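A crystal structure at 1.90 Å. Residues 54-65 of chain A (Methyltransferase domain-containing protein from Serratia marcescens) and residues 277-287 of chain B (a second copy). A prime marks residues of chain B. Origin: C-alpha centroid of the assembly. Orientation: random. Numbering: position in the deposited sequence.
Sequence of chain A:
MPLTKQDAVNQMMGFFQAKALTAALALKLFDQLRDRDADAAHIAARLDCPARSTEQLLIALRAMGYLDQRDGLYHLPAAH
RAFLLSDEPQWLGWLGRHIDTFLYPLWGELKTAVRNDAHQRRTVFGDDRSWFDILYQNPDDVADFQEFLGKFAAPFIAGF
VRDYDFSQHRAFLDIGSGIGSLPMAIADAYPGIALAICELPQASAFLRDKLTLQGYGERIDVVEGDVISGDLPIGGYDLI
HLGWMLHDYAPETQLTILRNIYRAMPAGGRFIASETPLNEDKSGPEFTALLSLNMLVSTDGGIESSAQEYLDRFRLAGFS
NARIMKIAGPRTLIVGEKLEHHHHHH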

ATOM      1  N   THR A  54     -11.985  -6.429 -16.103  1.00 23.83           N
ATOM      2  CA  THR A  54     -12.988  -6.024 -15.118  1.00 28.30           C
ATOM      3  C   THR A  54     -13.289  -7.163 -14.157  1.00 24.58           C
ATOM      4  O   THR A  54     -13.379  -6.947 -12.940  1.00 23.41           O
ATOM      5  CB  THR A  54     -14.281  -5.555 -15.790  1.00 31.96           C
ATOM      6  OG1 THR A  54     -14.004  -4.455 -16.663  1.00 34.43           O
ATOM      7  CG2 THR A  54     -15.319  -5.102 -14.720  1.00 28.68           C
ATOM      8  N   GLU A  55     -13.390  -8.395 -14.679  1.00 27.54           N
ATOM      9  CA  GLU A  55     -13.659  -9.543 -13.816  1.00 26.97           C
ATOM     10  C   GLU A  55     -12.512  -9.769 -12.840  1.00 21.26           C
ATOM     11  O   GLU A  55     -12.740 -10.075 -11.664  1.00 21.75           O
ATOM     12  CB  GLU A  55     -13.921 -10.812 -14.649  1.00 26.31           C
ATOM     13  CG  GLU A  55     -14.478 -11.928 -13.764  1.00 26.76           C
ATOM     14  CD  GLU A  55     -14.837 -13.228 -14.495  1.00 31.73           C
ATOM     15  OE1 GLU A  55     -14.489 -13.407 -15.667  1.00 31.18           O
ATOM     16  OE2 GLU A  55     -15.500 -14.076 -13.867  1.00 35.60           O
ATOM     17  N   GLN A  56     -11.272  -9.564 -13.295  1.00 23.57           N
ATOM     18  CA  GLN A  56     -10.128  -9.718 -12.402  1.00 23.25           C
ATOM     19  C   GLN A  56     -10.189  -8.717 -11.260  1.00 21.67           C
ATOM     20  O   GLN A  56      -9.872  -9.049 -10.112  1.00 21.85           O
ATOM     21  CB  GLN A  56      -8.813  -9.562 -13.173  1.00 24.48           C
ATOM     22  CG  GLN A  56      -8.419 -10.786 -13.993  1.00 23.01           C
ATOM     23  CD  GLN A  56      -7.229 -10.510 -14.902  1.00 21.72           C
ATOM     24  OE1 GLN A  56      -7.356  -9.810 -15.902  1.00 26.80           O
ATOM     25  NE2 GLN A  56      -6.072 -11.051 -14.553  1.00 20.90           N
ATOM     26  N   LEU A  57     -10.561  -7.476 -11.562  1.00 20.89           N
ATOM     27  CA  LEU A  57     -10.713  -6.485 -10.503  1.00 23.35           C
ATOM     28  C   LEU A  57     -11.860  -6.861  -9.567  1.00 20.05           C
ATOM     29  O   LEU A  57     -11.731  -6.754  -8.344  1.00 21.73           O
ATOM     30  CB  LEU A  57     -10.940  -5.108 -11.122  1.00 23.12           C
ATOM     31  CG  LEU A  57     -11.085  -3.970 -10.124  1.00 24.59           C
ATOM     32  CD1 LEU A  57      -9.913  -3.942  -9.146  1.00 24.95           C
ATOM     33  CD2 LEU A  57     -11.223  -2.652 -10.888  1.00 23.52           C
ATOM     34  N   LEU A  58     -12.969  -7.344 -10.128  1.00 19.87           N
ATOM     35  CA  LEU A  58     -14.138  -7.696  -9.317  1.00 24.68           C
ATOM     36  C   LEU A  58     -13.831  -8.840  -8.364  1.00 21.94           C
ATOM     37  O   LEU A  58     -14.191  -8.786  -7.179  1.00 23.04           O
ATOM     38  CB  LEU A  58     -15.307  -8.065 -10.227  1.00 22.18           C
ATOM     39  CG  LEU A  58     -15.892  -6.875 -10.974  1.00 25.91           C
ATOM     40  CD1 LEU A  58     -16.760  -7.398 -12.099  1.00 28.33           C
ATOM     41  CD2 LEU A  58     -16.680  -5.999 -10.015  1.00 26.52           C
ATOM     42  N   ILE A  59     -13.206  -9.907  -8.882  1.00 21.21           N
ATOM     43  CA  ILE A  59     -12.849 -11.055  -8.057  1.00 20.82           C
ATOM     44  C   ILE A  59     -11.943 -10.628  -6.915  1.00 21.29           C
ATOM     45  O   ILE A  59     -12.094 -11.087  -5.780  1.00 21.29           O
ATOM     46  CB  ILE A  59     -12.186 -12.142  -8.923  1.00 23.08           C
ATOM     47  CG1 ILE A  59     -13.200 -12.770  -9.879  1.00 21.87           C
ATOM     48  CG2 ILE A  59     -11.517 -13.203  -8.061  1.00 22.03           C
ATOM     49  CD1 ILE A  59     -12.543 -13.767 -10.866  1.00 22.32           C
ATOM     50  N   ALA A  60     -10.968  -9.760  -7.206  1.00 23.44           N
ATOM     51  CA  ALA A  60     -10.102  -9.240  -6.158  1.00 21.07           C
ATOM     52  C   ALA A  60     -10.906  -8.471  -5.116  1.00 18.76           C
ATOM     53  O   ALA A  60     -10.714  -8.662  -3.914  1.00 17.95           O
ATOM     54  CB  ALA A  60      -9.006  -8.343  -6.766  1.00 17.25           C
ATOM     55  N   LEU A  61     -11.787  -7.564  -5.561  1.00 18.89           N
ATOM     56  CA  LEU A  61     -12.580  -6.795  -4.604  1.00 20.33           C
ATOM     57  C   LEU A  61     -13.488  -7.705  -3.791  1.00 22.41           C
ATOM     58  O   LEU A  61     -13.731  -7.451  -2.610  1.00 21.19           O
ATOM     59  CB  LEU A  61     -13.424  -5.738  -5.333  1.00 18.42           C
ATOM     60  CG  LEU A  61     -12.643  -4.665  -6.091  1.00 22.97           C
ATOM     61  CD1 LEU A  61     -13.583  -3.917  -7.044  1.00 20.87           C
ATOM     62  CD2 LEU A  61     -11.973  -3.730  -5.080  1.00 23.21           C
ATOM     63  N   ARG A  62     -13.991  -8.771  -4.402  1.00 21.76           N
ATOM     64  CA  ARG A  62     -14.791  -9.726  -3.637  1.00 18.26           C
ATOM     65  C   ARG A  62     -13.919 -10.432  -2.614  1.00 21.50           C
ATOM     66  O   ARG A  62     -14.278 -10.544  -1.434  1.00 20.40           O
ATOM     67  CB  ARG A  62     -15.429 -10.734  -4.591  1.00 20.98           C
ATOM     68  CG  ARG A  62     -15.821 -12.054  -3.929  1.00 26.32           C
ATOM     69  CD  ARG A  62     -16.916 -11.856  -2.877  1.00 24.20           C
ATOM     70  NE  ARG A  62     -17.308 -13.119  -2.266  1.00 25.49           N
ATOM     71  CZ  ARG A  62     -16.708 -13.667  -1.215  1.00 23.45           C
ATOM     72  NH1 ARG A  62     -15.680 -13.065  -0.650  1.00 26.03           N
ATOM     73  NH2 ARG A  62     -17.136 -14.831  -0.732  1.00 27.31           N
ATOM     74  N   ALA A  63     -12.744 -10.905  -3.057  1.00 22.25           N
ATOM     75  CA  ALA A  63     -11.864 -11.638  -2.155  1.00 21.42           C
ATOM     76  C   ALA A  63     -11.390 -10.756  -1.009  1.00 24.72           C
ATOM     77  O   ALA A  63     -11.086 -11.265   0.074  1.00 26.09           O
ATOM     78  CB  ALA A  63     -10.666 -12.206  -2.932  1.00 23.01           C
ATOM     79  N   MET A  64     -11.339  -9.436  -1.221  1.00 23.75           N
ATOM     80  CA  MET A  64     -10.938  -8.494  -0.176  1.00 23.92           C
ATOM     81  C   MET A  64     -12.074  -8.132   0.770  1.00 24.84           C
ATOM     82  O   MET A  64     -11.824  -7.470   1.786  1.00 22.52           O
ATOM     83  CB  MET A  64     -10.372  -7.203  -0.799  1.00 25.09           C
ATOM     84  CG  MET A  64      -8.993  -7.347  -1.481  1.00 25.76           C
ATOM     85  SD  MET A  64      -8.607  -5.929  -2.530  1.00 26.16           S
ATOM     86  CE  MET A  64      -8.625  -4.649  -1.289  1.00 25.76           C
ATOM     87  N   GLY A  65     -13.307  -8.522   0.459  1.00 23.83           N
ATOM     88  CA  GLY A  65     -14.445  -8.261   1.314  1.00 30.23           C
ATOM     89  C   GLY A  65     -15.229  -7.007   0.995  1.00 27.06           C
ATOM     90  O   GLY A  65     -16.204  -6.712   1.710  1.00 31.94           O
TER
ATOM     91  N   PRO B 277      -4.813 -22.180  -8.355  1.00 20.22           N
ATOM     92  CA  PRO B 277      -6.117 -21.855  -8.937  1.00 23.28           C
ATOM     93  C   PRO B 277      -6.966 -20.996  -8.009  1.00 23.82           C
ATOM     94  O   PRO B 277      -6.844 -21.044  -6.782  1.00 20.63           O
ATOM     95  CB  PRO B 277      -6.774 -23.230  -9.159  1.00 20.46           C
ATOM     96  CG  PRO B 277      -5.729 -24.242  -8.910  1.00 24.29           C
ATOM     97  CD  PRO B 277      -4.688 -23.606  -8.025  1.00 21.92           C
ATOM     98  N   LEU B 278      -7.843 -20.207  -8.619  1.00 23.72           N
ATOM     99  CA  LEU B 278      -8.938 -19.617  -7.861  1.00 22.81           C
ATOM    100  C   LEU B 278      -9.859 -20.725  -7.357  1.00 22.61           C
ATOM    101  O   LEU B 278      -9.916 -21.824  -7.930  1.00 19.67           O
ATOM    102  CB  LEU B 278      -9.729 -18.638  -8.730  1.00 20.69           C
ATOM    103  CG  LEU B 278      -8.975 -17.389  -9.198  1.00 23.32           C
ATOM    104  CD1 LEU B 278      -9.746 -16.699 -10.305  1.00 22.62           C
ATOM    105  CD2 LEU B 278      -8.753 -16.447  -8.023  1.00 22.20           C
ATOM    106  N   ASN B 279     -10.575 -20.434  -6.269  1.00 20.03           N
ATOM    107  CA  ASN B 279     -11.505 -21.411  -5.693  1.00 20.53           C
ATOM    108  C   ASN B 279     -12.757 -21.552  -6.564  1.00 23.15           C
ATOM    109  O   ASN B 279     -12.922 -20.887  -7.594  1.00 20.93           O
ATOM    110  CB  ASN B 279     -11.851 -21.037  -4.255  1.00 23.27           C
ATOM    111  CG  ASN B 279     -12.620 -19.717  -4.142  1.00 21.70           C
ATOM    112  OD1 ASN B 279     -13.264 -19.259  -5.084  1.00 20.78           O
ATOM    113  ND2 ASN B 279     -12.539 -19.105  -2.976  1.00 28.37           N
ATOM    114  N   GLU B 280     -13.659 -22.435  -6.121  1.00 23.60           N
ATOM    115  CA  GLU B 280     -14.735 -22.940  -6.973  1.00 28.04           C
ATOM    116  C   GLU B 280     -15.678 -21.847  -7.461  1.00 26.82           C
ATOM    117  O   GLU B 280     -16.201 -21.942  -8.573  1.00 26.68           O
ATOM    118  CB  GLU B 280     -15.524 -24.034  -6.229  1.00 31.62           C
ATOM    119  CG  GLU B 280     -14.845 -25.390  -6.254  1.00 38.96           C
ATOM    120  CD  GLU B 280     -15.407 -26.376  -5.234  1.00 57.85           C
ATOM    121  OE1 GLU B 280     -14.615 -26.870  -4.401  1.00 62.28           O
ATOM    122  OE2 GLU B 280     -16.629 -26.676  -5.268  1.00 59.86           O
ATOM    123  N   ASP B 281     -15.940 -20.814  -6.663  1.00 21.40           N
ATOM    124  CA  ASP B 281     -16.784 -19.732  -7.150  1.00 25.65           C
ATOM    125  C   ASP B 281     -15.981 -18.464  -7.442  1.00 28.22           C
ATOM    126  O   ASP B 281     -16.551 -17.369  -7.481  1.00 28.61           O
ATOM    127  CB  ASP B 281     -17.921 -19.455  -6.160  1.00 28.46           C
ATOM    128  CG  ASP B 281     -17.454 -18.775  -4.890  1.00 27.64           C
ATOM    129  OD1 ASP B 281     -16.274 -18.926  -4.505  1.00 27.14           O
ATOM    130  OD2 ASP B 281     -18.279 -18.078  -4.255  1.00 29.47           O
ATOM    131  N   LYS B 282     -14.668 -18.605  -7.655  1.00 23.87           N
ATOM    132  CA  LYS B 282     -13.772 -17.485  -7.972  1.00 23.82           C
ATOM    133  C   LYS B 282     -14.018 -16.296  -7.047  1.00 23.31           C
ATOM    134  O   LYS B 282     -14.173 -15.159  -7.481  1.00 28.08           O
ATOM    135  CB  LYS B 282     -13.902 -17.081  -9.443  1.00 26.80           C
ATOM    136  CG  LYS B 282     -13.328 -18.145 -10.386  1.00 26.42           C
ATOM    137  CD  LYS B 282     -13.922 -18.081 -11.786  1.00 32.69           C
ATOM    138  CE  LYS B 282     -13.113 -17.154 -12.693  1.00 28.89           C
ATOM    139  NZ  LYS B 282     -13.466 -17.370 -14.133  1.00 35.43           N
ATOM    140  N   SER B 283     -14.096 -16.585  -5.753  1.00 24.83           N
ATOM    141  CA  SER B 283     -14.203 -15.564  -4.725  1.00 27.81           C
ATOM    142  C   SER B 283     -12.900 -15.419  -3.962  1.00 25.02           C
ATOM    143  O   SER B 283     -12.838 -14.647  -2.997  1.00 26.25           O
ATOM    144  CB  SER B 283     -15.336 -15.904  -3.748  1.00 29.14           C
ATOM    145  OG  SER B 283     -15.039 -17.100  -3.041  1.00 28.30           O
ATOM    146  N   GLY B 284     -11.870 -16.167  -4.364  1.00 22.56           N
ATOM    147  CA  GLY B 284     -10.590 -16.176  -3.712  1.00 24.30           C
ATOM    148  C   GLY B 284      -9.783 -17.378  -4.153  1.00 22.71           C
ATOM    149  O   GLY B 284     -10.079 -18.003  -5.179  1.00 24.49           O
ATOM    150  N   PRO B 285      -8.732 -17.723  -3.397  1.00 23.46           N
ATOM    151  CA  PRO B 285      -8.263 -17.017  -2.196  1.00 28.92           C
ATOM    152  C   PRO B 285      -7.701 -15.618  -2.501  1.00 24.45           C
ATOM    153  O   PRO B 285      -7.344 -15.324  -3.645  1.00 21.99           O
ATOM    154  CB  PRO B 285      -7.171 -17.945  -1.642  1.00 28.76           C
ATOM    155  CG  PRO B 285      -6.803 -18.853  -2.775  1.00 29.66           C
ATOM    156  CD  PRO B 285      -7.983 -18.965  -3.654  1.00 26.39           C
ATOM    157  N   GLU B 286      -7.631 -14.773  -1.471  1.00 26.29           N
ATOM    158  CA  GLU B 286      -7.396 -13.353  -1.700  1.00 27.83           C
ATOM    159  C   GLU B 286      -6.068 -13.111  -2.422  1.00 23.29           C
ATOM    160  O   GLU B 286      -6.013 -12.344  -3.385  1.00 25.23           O
ATOM    161  CB  GLU B 286      -7.461 -12.577  -0.378  1.00 26.27           C
ATOM    162  CG  GLU B 286      -7.191 -11.079  -0.566  1.00 28.74           C
ATOM    163  CD  GLU B 286      -7.210 -10.280   0.733  1.00 33.50           C
ATOM    164  OE1 GLU B 286      -7.720 -10.792   1.752  1.00 30.25           O
ATOM    165  OE2 GLU B 286      -6.707  -9.132   0.723  1.00 32.83           O
ATOM    166  N   PHE B 287      -4.987 -13.765  -1.991  1.00 25.02           N
ATOM    167  CA  PHE B 287      -3.705 -13.485  -2.641  1.00 28.55           C
ATOM    168  C   PHE B 287      -3.737 -13.897  -4.110  1.00 26.50           C
ATOM    169  O   PHE B 287      -3.239 -13.173  -4.979  1.00 24.51           O
ATOM    170  CB  PHE B 287      -2.548 -14.184  -1.927  1.00 31.36           C
ATOM    171  CG  PHE B 287      -1.207 -13.904  -2.559  1.00 33.90           C
ATOM    172  CD1 PHE B 287      -0.684 -12.621  -2.564  1.00 39.77           C
ATOM    173  CD2 PHE B 287      -0.496 -14.920  -3.190  1.00 38.13           C
ATOM    174  CE1 PHE B 287       0.540 -12.354  -3.164  1.00 41.39           C
ATOM    175  CE2 PHE B 287       0.720 -14.665  -3.791  1.00 38.22           C
ATOM    176  CZ  PHE B 287       1.244 -13.382  -3.781  1.00 37.26           C
TER
HETATM  177  O   HOH W   1     -18.921 -15.386  -3.440  1.00 29.38           O

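This contact is a close packing of one face of a helix against a folded loop of the second copy and the start of the helix that follows it, built mainly from van der Waals contacts and without a direct hydrogen bond between the stretches. It illustrates a general principle: a helix presents a stripe of residues spaced three or four apart, and a loop braced by its own hydrogen bonds can lie against that stripe. Here Glu55, Ile59, Arg62 and Ala63 all point their CA-to-CB bonds toward the partner. The contact buries 454 Å², both sides summed, and Ile59 gives up the largest share.

Ile59 lies at the centre. Its CG2 rests 3.3 Å from Lys282′ O, while its CD1 reaches 4.1 Å from Leu278′ CD1, so a branched, apolar side chain meets both a backbone carbonyl and a leucine. One turn on, small Ala63 lets the backbones draw together: its CA is 4.8 Å from Glu286′ CA, its CB lies 3.3 Å from Ser283′ O, and its CA makes a C-H...O contact of 3.3 Å with that same oxygen.

The flanks are polar. Glu55 OE2 and Lys282′ NZ form a long salt bridge at 3.9 Å, a loose electrostatic complement to the packing. Arg62 lays one face of its guanidinium over Ser283′ CB, with CZ 3.6 Å away, while NE donates to water 1 at 3.0 Å, and the water donates to Asp281′ OD2 at 2.9 Å, bridging the chains.

The loop holds its shape by internal bonds. Asn279′ opens a type I turn that ends at Lys282′, and its OD1 accepts from Ser283′ N at 2.9 Å, just past the turn; Asn279′ N donates to Gly284′ O at 2.7 Å, and Ser283′ OG donates to Asp281′ OD1 at 2.6 Å. The serine hydroxyl is thus engaged within its own loop, while its CB serves the arginine.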